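Local coordinates for protein glucoamylase (Thermoanaerobacterium thermosaccharolyticum, PDB 1LF9) that catalyses the hydrolysis of terminal alpha-1,4-linked glucose at the non-reducing ends of glucan chains, probably releasing beta-D-glucose, at residues A[579-584]-A[635-640]; A[572-577]-A[596-601]; A[325-330]-A[645-650]; A[530-535]-A[556-561]. All coordinates share one frame; numbering follows the deposited sequence.

Contact 1. Residues A[579-584]-A[635-640]; sequences DGYGEP and SEQVWE. With AC1 (4,6-dideoxy-4-{[(1S,4R,5S,6S)-4,5,6-trihydroxy-3-(hydroxymethyl)cyclohex-2-en-1-yl]amino}-alpha-D-glucopyranose), chain C.
Tyr581 and Gln637 join two loops of the (alpha/alpha)6-barrel catalytic domain beside the bound inhibitor AC1, and the 579-584 loop is shaped by two tight turns. Tyr581 is the centre of an inverse gamma turn, and its N donates to Asp579 OD1 in an Asx turn.

Among the polar contacts, the Gln637 amide provides the direct hydrogen bond between the loops. Its NE2 donates to Tyr581 O at 3.0 Å with a somewhat bent N-H...O angle of 145°, and to OE2 of the adjacent Glu636 at 2.9 Å, while OE1 accepts from Arg597 N. With both ends engaged, the amide is fixed in its rotation about chi3.

The aromatic contacts centre on the Tyr581 ring. With CG anti to the backbone N (chi1 -174°), the ring reaches toward AC1, whose C2 lies over the centre of one face, 3.6 Å above the plane. Glu636 OE2 comes within 3.3 Å of Tyr581 CE1, and Glu636 OE1 lies in the ring plane; Tyr337 OH bonds to both Glu636 OE1 and Tyr581 OH, tying acid and phenol together.

Glu583 packs across Trp639, its CB meeting CH2 of the indole at 3.7 Å. Glu583 OE2 bonds to Asp647 N, while one water donates to Glu583 OE1 at 2.7 Å and, weakly, to Gln637 OE1 at 2.9 Å.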
# COMPACT_ATOMS: atom_id res chain seq x y z
N ASP A 579 -14.09 4.82 16.58
CA ASP A 579 -12.99 4.09 15.95
C ASP A 579 -11.70 4.60 16.60
O ASP A 579 -11.53 5.80 16.77
CB ASP A 579 -12.98 4.38 14.45
CG ASP A 579 -11.93 3.59 13.70
OD1 ASP A 579 -11.19 2.78 14.32
OD2 ASP A 579 -11.84 3.77 12.47
N GLY A 580 -10.79 3.69 16.95
CA GLY A 580 -9.54 4.09 17.57
C GLY A 580 -8.30 3.79 16.74
O GLY A 580 -7.17 4.03 17.18
N TYR A 581 -8.50 3.29 15.53
CA TYR A 581 -7.39 2.94 14.65
C TYR A 581 -6.79 4.15 13.92
O TYR A 581 -7.06 4.38 12.74
CB TYR A 581 -7.87 1.89 13.64
CG TYR A 581 -6.79 1.32 12.75
CD1 TYR A 581 -6.88 1.43 11.36
CD2 TYR A 581 -5.68 0.66 13.29
CE1 TYR A 581 -5.90 0.89 10.53
CE2 TYR A 581 -4.69 0.12 12.47
CZ TYR A 581 -4.80 0.23 11.08
OH TYR A 581 -3.84 -0.30 10.25
N GLY A 582 -5.99 4.93 14.64
CA GLY A 582 -5.37 6.12 14.07
C GLY A 582 -4.51 6.83 15.10
O GLY A 582 -4.43 6.38 16.24
N GLU A 583 -3.86 7.92 14.71
CA GLU A 583 -3.02 8.67 15.65
C GLU A 583 -3.89 9.19 16.79
O GLU A 583 -5.00 9.67 16.57
CB GLU A 583 -2.33 9.86 14.97
CG GLU A 583 -1.20 9.49 14.02
CD GLU A 583 -1.68 9.20 12.62
OE1 GLU A 583 -2.89 8.95 12.44
OE2 GLU A 583 -0.85 9.22 11.69
N PRO A 584 -3.40 9.10 18.04
CA PRO A 584 -4.17 9.59 19.18
C PRO A 584 -4.23 11.11 19.18
O PRO A 584 -5.17 11.71 19.71
CB PRO A 584 -3.40 9.02 20.38
CG PRO A 584 -2.01 8.94 19.88
CD PRO A 584 -2.19 8.39 18.49
N SER A 635 -3.80 7.98 0.64
CA SER A 635 -3.56 7.28 1.89
C SER A 635 -4.85 6.67 2.43
O SER A 635 -5.95 7.01 2.00
CB SER A 635 -3.02 8.25 2.94
OG SER A 635 -4.03 9.17 3.31
N GLU A 636 -4.70 5.77 3.40
CA GLU A 636 -5.83 5.11 4.03
C GLU A 636 -6.68 6.12 4.81
O GLU A 636 -7.91 6.07 4.78
CB GLU A 636 -5.31 4.02 4.98
CG GLU A 636 -6.38 3.36 5.84
CD GLU A 636 -5.79 2.39 6.85
OE1 GLU A 636 -5.82 1.17 6.59
OE2 GLU A 636 -5.30 2.85 7.90
N GLN A 637 -6.01 7.04 5.50
CA GLN A 637 -6.70 8.04 6.31
C GLN A 637 -6.13 9.46 6.16
O GLN A 637 -4.96 9.63 5.85
CB GLN A 637 -6.61 7.66 7.79
CG GLN A 637 -7.13 6.28 8.13
CD GLN A 637 -6.89 5.92 9.59
OE1 GLN A 637 -7.09 6.75 10.49
NE2 GLN A 637 -6.48 4.68 9.83
N VAL A 638 -6.98 10.46 6.39
CA VAL A 638 -6.58 11.86 6.34
C VAL A 638 -7.12 12.58 7.58
O VAL A 638 -8.11 12.14 8.18
CB VAL A 638 -7.12 12.57 5.07
CG1 VAL A 638 -6.48 11.97 3.83
CG2 VAL A 638 -8.63 12.46 5.01
N TRP A 639 -6.47 13.67 7.96
CA TRP A 639 -6.88 14.44 9.14
C TRP A 639 -8.18 15.19 8.87
O TRP A 639 -8.44 15.63 7.75
CB TRP A 639 -5.80 15.45 9.53
CG TRP A 639 -4.49 14.84 9.89
CD1 TRP A 639 -3.41 14.67 9.06
CD2 TRP A 639 -4.11 14.30 11.16
NE1 TRP A 639 -2.38 14.07 9.75
CE2 TRP A 639 -2.79 13.83 11.04
CE3 TRP A 639 -4.77 14.17 12.40
CZ2 TRP A 639 -2.10 13.24 12.11
CZ3 TRP A 639 -4.08 13.59 13.46
CH2 TRP A 639 -2.76 13.13 13.31
N GLU A 640 -8.99 15.36 9.92
CA GLU A 640 -10.26 16.05 9.81
C GLU A 640 -10.13 17.55 9.56
O GLU A 640 -10.88 18.13 8.79
CB GLU A 640 -11.10 15.87 11.08
CG GLU A 640 -11.36 14.45 11.50
CD GLU A 640 -10.33 13.93 12.49
OE1 GLU A 640 -10.69 13.03 13.28
OE2 GLU A 640 -9.18 14.40 12.48
C1 AC1 C . -5.89 -3.43 12.69
O2 AC1 C . -8.01 -2.66 13.55
C2 AC1 C . -7.17 -2.63 12.39
C4A AC1 C . -8.33 -3.99 4.93
C3 AC1 C . -7.90 -3.20 11.14
O3 AC1 C . -9.08 -2.42 10.91
C4 AC1 C . -6.93 -3.11 9.93
N4A AC1 C . -7.60 -3.62 8.69
C5 AC1 C . -5.64 -3.99 10.28
O5 AC1 C . -5.00 -3.47 11.53
C6 AC1 C . -4.59 -3.99 9.19
C1B AC1 C . -7.61 -2.59 7.60
C2B AC1 C . -9.03 -2.45 6.95
O2B AC1 C . -9.94 -2.19 7.99
C3B AC1 C . -9.39 -3.70 6.10
O3B AC1 C . -10.66 -3.55 5.53
O4 AC1 C . -8.45 -5.37 4.64
C5B AC1 C . -6.87 -3.56 5.30
C7B AC1 C . -6.56 -2.94 6.52
C6B AC1 C . -5.76 -3.82 4.29
O6B AC1 C . -5.67 -2.71 3.38
O HOH W 1 -4.33 7.59 10.63

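Contact 2. Residues A[572-577]-A[596-601]; sequences SWYRYN and GRLWPL. With AC1 (4,6-dideoxy-4-{[(1S,4R,5S,6S)-4,5,6-trihydroxy-3-(hydroxymethyl)cyclohex-2-en-1-yl]amino}-alpha-D-glucopyranose), chain C.
Trp599 N donates to Trp573 O at 3.0 Å, so that strand 570-573 and the residues leading into helix 600-612 are held together by a backbone hydrogen bond. Leu598 CA, 3.5 Å from Trp573 O, adds a C-H...O contact to the same oxygen.

Tyr574 and Leu598 meet through apolar groups. The methyl CD1 of Leu598 sits squarely over the tyrosine ring, 3.4 Å from its centroid and only 9° off the normal, a CH-pi contact. Gly596 O approaches the edge of the same ring, 3.3 Å from Tyr574 CE1, and the phenol OH is held by Glu640.

Arg575 packs its aliphatic part on Trp599 and carries its charge to the ligand. CG and CD lie over one face of the Trp599 indole, although CD is modelled too close for its exact height to be trusted. A bend at chi3 (-56°) lets the chain cross the indole, and the planes of guanidinium and indole end up 13° apart. From there NH2 donates to O3 of AC1 at 2.8 Å, the acceptor lying in the guanidinium plane. NE pairs with Asp579 and NH1 with Glu439, so two carboxylates orient the cation that grips the inhibitor.

Around this core, strand 564-567 pairs antiparallel with 570-573 and touches Tyr574 and Leu598 through Val565, while helix 618-627 places Phe627 against Ser572 and Pro600.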
# COMPACT_ATOMS: atom_id res chain seq x y z
N SER A 572 -15.72 13.43 3.75
CA SER A 572 -15.19 12.11 4.06
C SER A 572 -15.90 11.58 5.29
O SER A 572 -16.61 12.32 5.97
CB SER A 572 -13.69 12.15 4.30
OG SER A 572 -13.19 10.82 4.37
N TRP A 573 -15.71 10.30 5.58
CA TRP A 573 -16.36 9.66 6.72
C TRP A 573 -15.39 8.82 7.55
O TRP A 573 -14.30 8.46 7.09
CB TRP A 573 -17.47 8.73 6.21
CG TRP A 573 -18.67 9.43 5.65
CD1 TRP A 573 -19.87 9.61 6.27
CD2 TRP A 573 -18.77 10.10 4.39
NE1 TRP A 573 -20.71 10.35 5.48
CE2 TRP A 573 -20.07 10.66 4.32
CE3 TRP A 573 -17.90 10.28 3.30
CZ2 TRP A 573 -20.51 11.40 3.21
CZ3 TRP A 573 -18.34 11.01 2.20
CH2 TRP A 573 -19.63 11.56 2.16
N TYR A 574 -15.79 8.54 8.78
CA TYR A 574 -15.03 7.70 9.70
C TYR A 574 -15.59 6.31 9.40
O TYR A 574 -16.68 6.19 8.84
CB TYR A 574 -15.36 8.02 11.16
CG TYR A 574 -14.81 9.33 11.69
CD1 TYR A 574 -13.48 9.44 12.07
CD2 TYR A 574 -15.63 10.45 11.81
CE1 TYR A 574 -12.97 10.62 12.56
CE2 TYR A 574 -15.13 11.66 12.31
CZ TYR A 574 -13.79 11.73 12.68
OH TYR A 574 -13.27 12.91 13.16
N ARG A 575 -14.87 5.27 9.78
CA ARG A 575 -15.35 3.91 9.56
C ARG A 575 -16.55 3.62 10.45
O ARG A 575 -17.46 2.88 10.08
CB ARG A 575 -14.23 2.91 9.83
CG ARG A 575 -13.00 3.13 8.97
CD ARG A 575 -12.04 1.97 9.12
NE ARG A 575 -11.67 1.74 10.50
CZ ARG A 575 -10.95 0.70 10.93
NH1 ARG A 575 -10.66 0.57 12.20
NH2 ARG A 575 -10.51 -0.20 10.08
N TYR A 576 -16.55 4.23 11.64
CA TYR A 576 -17.64 4.07 12.61
C TYR A 576 -17.33 4.94 13.83
O TYR A 576 -16.18 5.29 14.07
CB TYR A 576 -17.80 2.59 13.02
CG TYR A 576 -16.55 1.94 13.57
CD1 TYR A 576 -16.20 2.07 14.92
CD2 TYR A 576 -15.68 1.25 12.73
CE1 TYR A 576 -15.02 1.52 15.41
CE2 TYR A 576 -14.49 0.71 13.22
CZ TYR A 576 -14.17 0.84 14.56
OH TYR A 576 -12.98 0.30 15.03
N ASN A 577 -18.36 5.28 14.59
CA ASN A 577 -18.17 6.10 15.77
C ASN A 577 -17.33 5.39 16.82
O ASN A 577 -17.55 4.21 17.11
CB ASN A 577 -19.52 6.52 16.39
CG ASN A 577 -20.69 5.67 15.90
OD1 ASN A 577 -20.58 4.46 15.78
ND2 ASN A 577 -21.80 6.32 15.62
N GLY A 596 -9.36 6.91 15.23
CA GLY A 596 -9.48 6.65 13.82
C GLY A 596 -9.74 7.97 13.11
O GLY A 596 -10.40 8.86 13.66
N ARG A 597 -9.21 8.12 11.90
CA ARG A 597 -9.42 9.36 11.16
C ARG A 597 -10.33 9.12 9.96
O ARG A 597 -10.98 8.09 9.87
CB ARG A 597 -8.06 9.94 10.75
CG ARG A 597 -7.13 10.13 11.95
CD ARG A 597 -7.72 11.11 12.98
NE ARG A 597 -7.00 11.11 14.26
CZ ARG A 597 -6.91 12.16 15.07
NH1 ARG A 597 -7.47 13.32 14.73
NH2 ARG A 597 -6.26 12.06 16.22
N LEU A 598 -10.37 10.08 9.03
CA LEU A 598 -11.21 10.00 7.84
C LEU A 598 -10.60 9.14 6.72
O LEU A 598 -9.41 9.25 6.42
CB LEU A 598 -11.49 11.41 7.32
CG LEU A 598 -12.69 12.19 7.85
CD1 LEU A 598 -13.08 11.76 9.25
CD2 LEU A 598 -12.36 13.68 7.80
N TRP A 599 -11.43 8.32 6.09
CA TRP A 599 -10.97 7.44 5.02
C TRP A 599 -11.40 7.89 3.62
O TRP A 599 -12.58 7.78 3.27
CB TRP A 599 -11.49 6.01 5.25
CG TRP A 599 -10.82 5.29 6.39
CD1 TRP A 599 -10.62 5.77 7.65
CD2 TRP A 599 -10.26 3.97 6.37
NE1 TRP A 599 -9.97 4.82 8.41
CE2 TRP A 599 -9.74 3.71 7.65
CE3 TRP A 599 -10.15 2.97 5.38
CZ2 TRP A 599 -9.11 2.50 7.98
CZ3 TRP A 599 -9.53 1.76 5.71
CH2 TRP A 599 -9.01 1.54 7.00
N PRO A 600 -10.46 8.41 2.81
CA PRO A 600 -10.91 8.82 1.48
C PRO A 600 -11.56 7.65 0.75
O PRO A 600 -12.35 7.85 -0.17
CB PRO A 600 -9.63 9.34 0.81
CG PRO A 600 -8.51 9.06 1.78
CD PRO A 600 -9.15 9.00 3.13
N LEU A 601 -11.24 6.43 1.17
CA LEU A 601 -11.83 5.22 0.59
C LEU A 601 -13.35 5.32 0.70
O LEU A 601 -14.09 4.98 -0.23
CB LEU A 601 -11.38 3.96 1.34
CG LEU A 601 -12.19 2.68 1.07
CD1 LEU A 601 -12.07 2.30 -0.40
CD2 LEU A 601 -11.69 1.55 1.93
C1 AC1 C . -5.89 -3.43 12.69
O2 AC1 C . -8.01 -2.66 13.55
C2 AC1 C . -7.17 -2.63 12.39
C4A AC1 C . -8.33 -3.99 4.93
C3 AC1 C . -7.90 -3.20 11.14
O3 AC1 C . -9.08 -2.42 10.91
C4 AC1 C . -6.93 -3.11 9.93
N4A AC1 C . -7.60 -3.62 8.69
C5 AC1 C . -5.64 -3.99 10.28
O5 AC1 C . -5.00 -3.47 11.53
C6 AC1 C . -4.59 -3.99 9.19
C1B AC1 C . -7.61 -2.59 7.60
C2B AC1 C . -9.03 -2.45 6.95
O2B AC1 C . -9.94 -2.19 7.99
C3B AC1 C . -9.39 -3.70 6.10
O3B AC1 C . -10.66 -3.55 5.53
O4 AC1 C . -8.45 -5.37 4.64
C5B AC1 C . -6.87 -3.56 5.30
C7B AC1 C . -6.56 -2.94 6.52
C6B AC1 C . -5.76 -3.82 4.29
O6B AC1 C . -5.67 -2.71 3.38
O HOH W 2 -12.62 6.13 11.25

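Contact 3. Residues A[325-330]-A[645-650]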
# COMPACT_ATOMS: atom_id res chain seq x y z
N TRP A 325 2.66 3.95 10.10
CA TRP A 325 3.29 4.45 11.32
C TRP A 325 4.62 3.73 11.52
O TRP A 325 5.09 3.58 12.63
CB TRP A 325 2.37 4.22 12.52
CG TRP A 325 1.01 4.84 12.33
CD1 TRP A 325 0.71 6.17 12.30
CD2 TRP A 325 -0.21 4.15 12.05
NE1 TRP A 325 -0.62 6.35 12.01
CE2 TRP A 325 -1.21 5.13 11.85
CE3 TRP A 325 -0.56 2.79 11.94
CZ2 TRP A 325 -2.54 4.80 11.54
CZ3 TRP A 325 -1.88 2.46 11.64
CH2 TRP A 325 -2.85 3.47 11.44
N GLY A 326 5.20 3.30 10.40
CA GLY A 326 6.46 2.57 10.43
C GLY A 326 7.60 3.26 11.14
O GLY A 326 8.43 2.61 11.78
N ASP A 327 7.65 4.59 11.03
CA ASP A 327 8.70 5.35 11.68
C ASP A 327 8.46 5.37 13.19
O ASP A 327 9.17 6.04 13.95
CB ASP A 327 8.77 6.77 11.09
CG ASP A 327 7.41 7.44 10.98
OD1 ASP A 327 6.40 6.74 10.76
OD2 ASP A 327 7.36 8.68 11.11
N GLY A 328 7.46 4.61 13.62
CA GLY A 328 7.13 4.53 15.03
C GLY A 328 7.13 3.08 15.53
O GLY A 328 6.76 2.82 16.67
N GLN A 329 7.56 2.16 14.67
CA GLN A 329 7.60 0.73 15.02
C GLN A 329 9.05 0.24 14.97
O GLN A 329 9.82 0.66 14.11
CB GLN A 329 6.76 -0.09 14.03
CG GLN A 329 5.45 0.56 13.59
CD GLN A 329 4.48 0.82 14.74
OE1 GLN A 329 4.09 -0.11 15.46
NE2 GLN A 329 4.08 2.08 14.92
N ARG A 330 9.44 -0.65 15.88
CA ARG A 330 10.80 -1.19 15.87
C ARG A 330 11.00 -1.93 14.55
O ARG A 330 10.07 -2.55 14.03
CB ARG A 330 11.05 -2.13 17.06
CG ARG A 330 12.33 -2.98 16.92
CD ARG A 330 13.18 -3.08 18.20
NE ARG A 330 12.44 -3.52 19.39
CZ ARG A 330 12.39 -4.77 19.84
NH1 ARG A 330 13.02 -5.75 19.20
NH2 ARG A 330 11.70 -5.05 20.94
N PRO A 645 -2.90 13.82 4.39
CA PRO A 645 -2.60 12.44 4.79
C PRO A 645 -2.12 12.31 6.23
O PRO A 645 -1.46 13.22 6.74
CB PRO A 645 -1.50 12.01 3.81
CG PRO A 645 -1.66 12.96 2.62
CD PRO A 645 -2.02 14.26 3.29
N THR A 646 -2.46 11.20 6.89
CA THR A 646 -1.95 10.96 8.24
C THR A 646 -0.77 10.03 8.00
O THR A 646 -0.34 9.85 6.86
CB THR A 646 -2.97 10.23 9.16
OG1 THR A 646 -3.21 8.91 8.66
CG2 THR A 646 -4.28 11.00 9.22
N ASP A 647 -0.23 9.43 9.05
CA ASP A 647 0.90 8.53 8.88
C ASP A 647 0.41 7.09 8.69
O ASP A 647 1.11 6.13 8.98
CB ASP A 647 1.86 8.64 10.07
CG ASP A 647 3.19 7.93 9.84
OD1 ASP A 647 3.61 7.79 8.67
OD2 ASP A 647 3.84 7.53 10.84
N SER A 648 -0.83 6.97 8.21
CA SER A 648 -1.43 5.66 7.94
C SER A 648 -0.87 5.15 6.60
O SER A 648 -0.16 5.87 5.90
CB SER A 648 -2.96 5.78 7.88
OG SER A 648 -3.37 6.79 6.96
N ALA A 649 -1.21 3.92 6.25
CA ALA A 649 -0.71 3.33 5.00
C ALA A 649 -0.99 4.15 3.73
O ALA A 649 -2.06 4.74 3.57
CB ALA A 649 -1.28 1.93 4.84
N SER A 650 -0.01 4.16 2.84
CA SER A 650 -0.12 4.83 1.56
C SER A 650 0.95 4.27 0.62
O SER A 650 2.06 3.95 1.07
CB SER A 650 0.05 6.35 1.70
OG SER A 650 1.40 6.74 1.56
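Trp325 lies against Asp647 and Ser648 and can be followed outward atom by atom. CB comes within 4.0 Å of Asp647 OD2, and chi1 of -56° sets CG anti to the carbonyl carbon, turning the indole back over the opposite loop. CD1 then meets Asp647 CB at 3.5 Å. Asp647 O lies 3.3 Å above the ring plane toward its rim; the same oxygen accepts from Trp325 N at 2.9 Å, so a single carbonyl both bonds the tryptophan backbone and touches its face. Farther out, Ser648 CA makes a CH-pi contact over the same face, 4.2 Å from the centroid of the six-membered ring, and CZ2 touches Ser648 CB at 3.8 Å.

Beside the indole, Asp327 OD1 and Asp647 OD2 come from opposite directions to 2.7 Å, with their carboxylate planes almost perpendicular; so short a separation suggests that one of the two acids is protonated. Asp647 OD1 accepts from Ala35 N and Ser34 OG. The 645-650 loop is itself shaped by an ST turn, in which Thr646 OG1 accepts from Ser648 N.

Tyr581 meets the indole edge-to-face, and the nearest atoms of AC1 and the Trp325 side chain are about 7 Å apart. This is consistent with the inferred role of Trp325 in binding substrate, as an aromatic wall of a glucoamylase pocket.

Contact 4. Residues A[530-535]-A[556-561]; sequences EIVDPS and LKVVDS
Val532, the first residue of 530-535 to touch helix 550-562, points its side chain toward two successive valines. Its CG1 meets CG1 of Val558 at 3.8 Å, the two side chains crossing at about a right angle, while its CB lies 4.1 Å from Val559 CG2. Val558 and Val559 thus receive one branched residue from the loop on adjoining positions of the helix.

Asp533 turns the other way, away from the helix. Its OD1 accepts from Ser535 N at 2.7 Å, closing an Asx turn, and from Ser535 OG at 2.6 Å. Both donors come from the same face of the carboxylate and should hold it firmly, about 5 Å from the side chain of Glu435, the probable proton acceptor.

Pro534 then brings the chain back alongside the helix, its CB 4.3 Å from Val559 CG1. Val559 therefore touches the loop through both methyls, CG2 on Val532 and CG1 on Pro534. No hydrogen bond crosses between the segments.

The layer continues on other elements: Tyr501 of strand 501-502 touches both Val532 and Val558, and Leu602 of helix 600-612 packs on Pro534, so the loop is wedged among helix 550-562, helix 600-612 and that short strand.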
# COMPACT_ATOMS: atom_id res chain seq x y z
N GLU A 530 -25.70 1.77 19.17
CA GLU A 530 -25.04 3.08 19.18
C GLU A 530 -24.05 3.23 18.03
O GLU A 530 -23.66 4.35 17.68
CB GLU A 530 -24.25 3.29 20.48
CG GLU A 530 -25.04 3.36 21.78
CD GLU A 530 -24.15 3.77 22.95
OE1 GLU A 530 -23.69 4.93 22.98
OE2 GLU A 530 -23.89 2.93 23.84
N ILE A 531 -23.63 2.12 17.44
CA ILE A 531 -22.62 2.16 16.38
C ILE A 531 -23.11 2.02 14.95
O ILE A 531 -23.73 1.02 14.58
CB ILE A 531 -21.55 1.09 16.64
CG1 ILE A 531 -21.16 1.09 18.12
CG2 ILE A 531 -20.33 1.37 15.77
CD1 ILE A 531 -20.58 2.41 18.62
N VAL A 532 -22.81 3.03 14.14
CA VAL A 532 -23.17 3.03 12.74
C VAL A 532 -21.90 2.96 11.91
O VAL A 532 -20.82 3.34 12.38
CB VAL A 532 -24.00 4.27 12.35
CG1 VAL A 532 -25.38 4.16 12.99
CG2 VAL A 532 -23.27 5.55 12.79
N ASP A 533 -22.02 2.49 10.68
CA ASP A 533 -20.86 2.28 9.82
C ASP A 533 -21.29 2.48 8.36
O ASP A 533 -22.27 1.88 7.92
CB ASP A 533 -20.38 0.83 10.05
CG ASP A 533 -19.07 0.51 9.36
OD1 ASP A 533 -18.89 0.89 8.19
OD2 ASP A 533 -18.22 -0.16 10.00
N PRO A 534 -20.58 3.32 7.60
CA PRO A 534 -20.99 3.51 6.20
C PRO A 534 -20.89 2.25 5.34
O PRO A 534 -21.36 2.20 4.21
CB PRO A 534 -20.07 4.64 5.72
CG PRO A 534 -18.87 4.51 6.60
CD PRO A 534 -19.46 4.20 7.95
N SER A 535 -20.30 1.21 5.91
CA SER A 535 -20.15 -0.05 5.20
C SER A 535 -21.51 -0.63 4.81
O SER A 535 -21.59 -1.54 3.99
CB SER A 535 -19.38 -1.06 6.05
OG SER A 535 -18.04 -0.62 6.28
N LEU A 556 -28.54 6.49 6.06
CA LEU A 556 -27.74 7.55 5.48
C LEU A 556 -27.84 8.81 6.35
O LEU A 556 -26.83 9.48 6.62
CB LEU A 556 -28.22 7.83 4.06
CG LEU A 556 -27.23 7.98 2.91
CD1 LEU A 556 -26.05 7.03 3.05
CD2 LEU A 556 -27.98 7.73 1.60
N LYS A 557 -29.06 9.12 6.80
CA LYS A 557 -29.29 10.30 7.64
C LYS A 557 -28.51 10.23 8.94
O LYS A 557 -27.92 11.21 9.38
CB LYS A 557 -30.78 10.45 8.00
CG LYS A 557 -31.72 10.68 6.83
CD LYS A 557 -33.08 11.10 7.35
CE LYS A 557 -34.13 11.15 6.24
NZ LYS A 557 -34.54 9.79 5.79
N VAL A 558 -28.54 9.06 9.58
CA VAL A 558 -27.84 8.86 10.84
C VAL A 558 -26.33 8.86 10.64
O VAL A 558 -25.59 9.44 11.43
CB VAL A 558 -28.27 7.53 11.51
CG1 VAL A 558 -27.54 7.34 12.84
CG2 VAL A 558 -29.78 7.53 11.71
N VAL A 559 -25.87 8.21 9.57
CA VAL A 559 -24.45 8.17 9.29
C VAL A 559 -23.88 9.57 9.03
O VAL A 559 -22.84 9.94 9.57
CB VAL A 559 -24.16 7.24 8.08
CG1 VAL A 559 -22.77 7.50 7.54
CG2 VAL A 559 -24.29 5.78 8.51
N ASP A 560 -24.58 10.36 8.22
CA ASP A 560 -24.09 11.71 7.93
C ASP A 560 -24.20 12.65 9.13
O ASP A 560 -23.45 13.63 9.21
CB ASP A 560 -24.83 12.30 6.73
CG ASP A 560 -24.48 11.60 5.44
OD1 ASP A 560 -23.45 10.88 5.43
OD2 ASP A 560 -25.20 11.76 4.43
N SER A 561 -25.10 12.35 10.05
CA SER A 561 -25.28 13.18 11.25
C SER A 561 -24.25 12.85 12.31
O SER A 561 -23.94 13.68 13.16
CB SER A 561 -26.65 12.94 11.88
OG SER A 561 -27.69 13.41 11.05

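How the contacts relate
All four contacts fall within the family 15 catalytic region and lie roughly in a row, in the order 3, 1, 2, 4, with 27 Å between the centres of contacts 3 and 4. Contacts 1 and 2 are closest, with centres 7 Å apart; their segments alternate along the chain, and both reach AC1. Contact 4 closes before contacts 1 and 2 open and lies 11 Å from contact 2, to which Trp573 NE1 with Asp560 OD1 connects it. Contact 3, 11 Å from contact 1, joins segments 315 residues apart and encloses the other three, bringing an early loop of the domain to the one before helix 653-668; the pocket is thus assembled from loops widely separated in sequence.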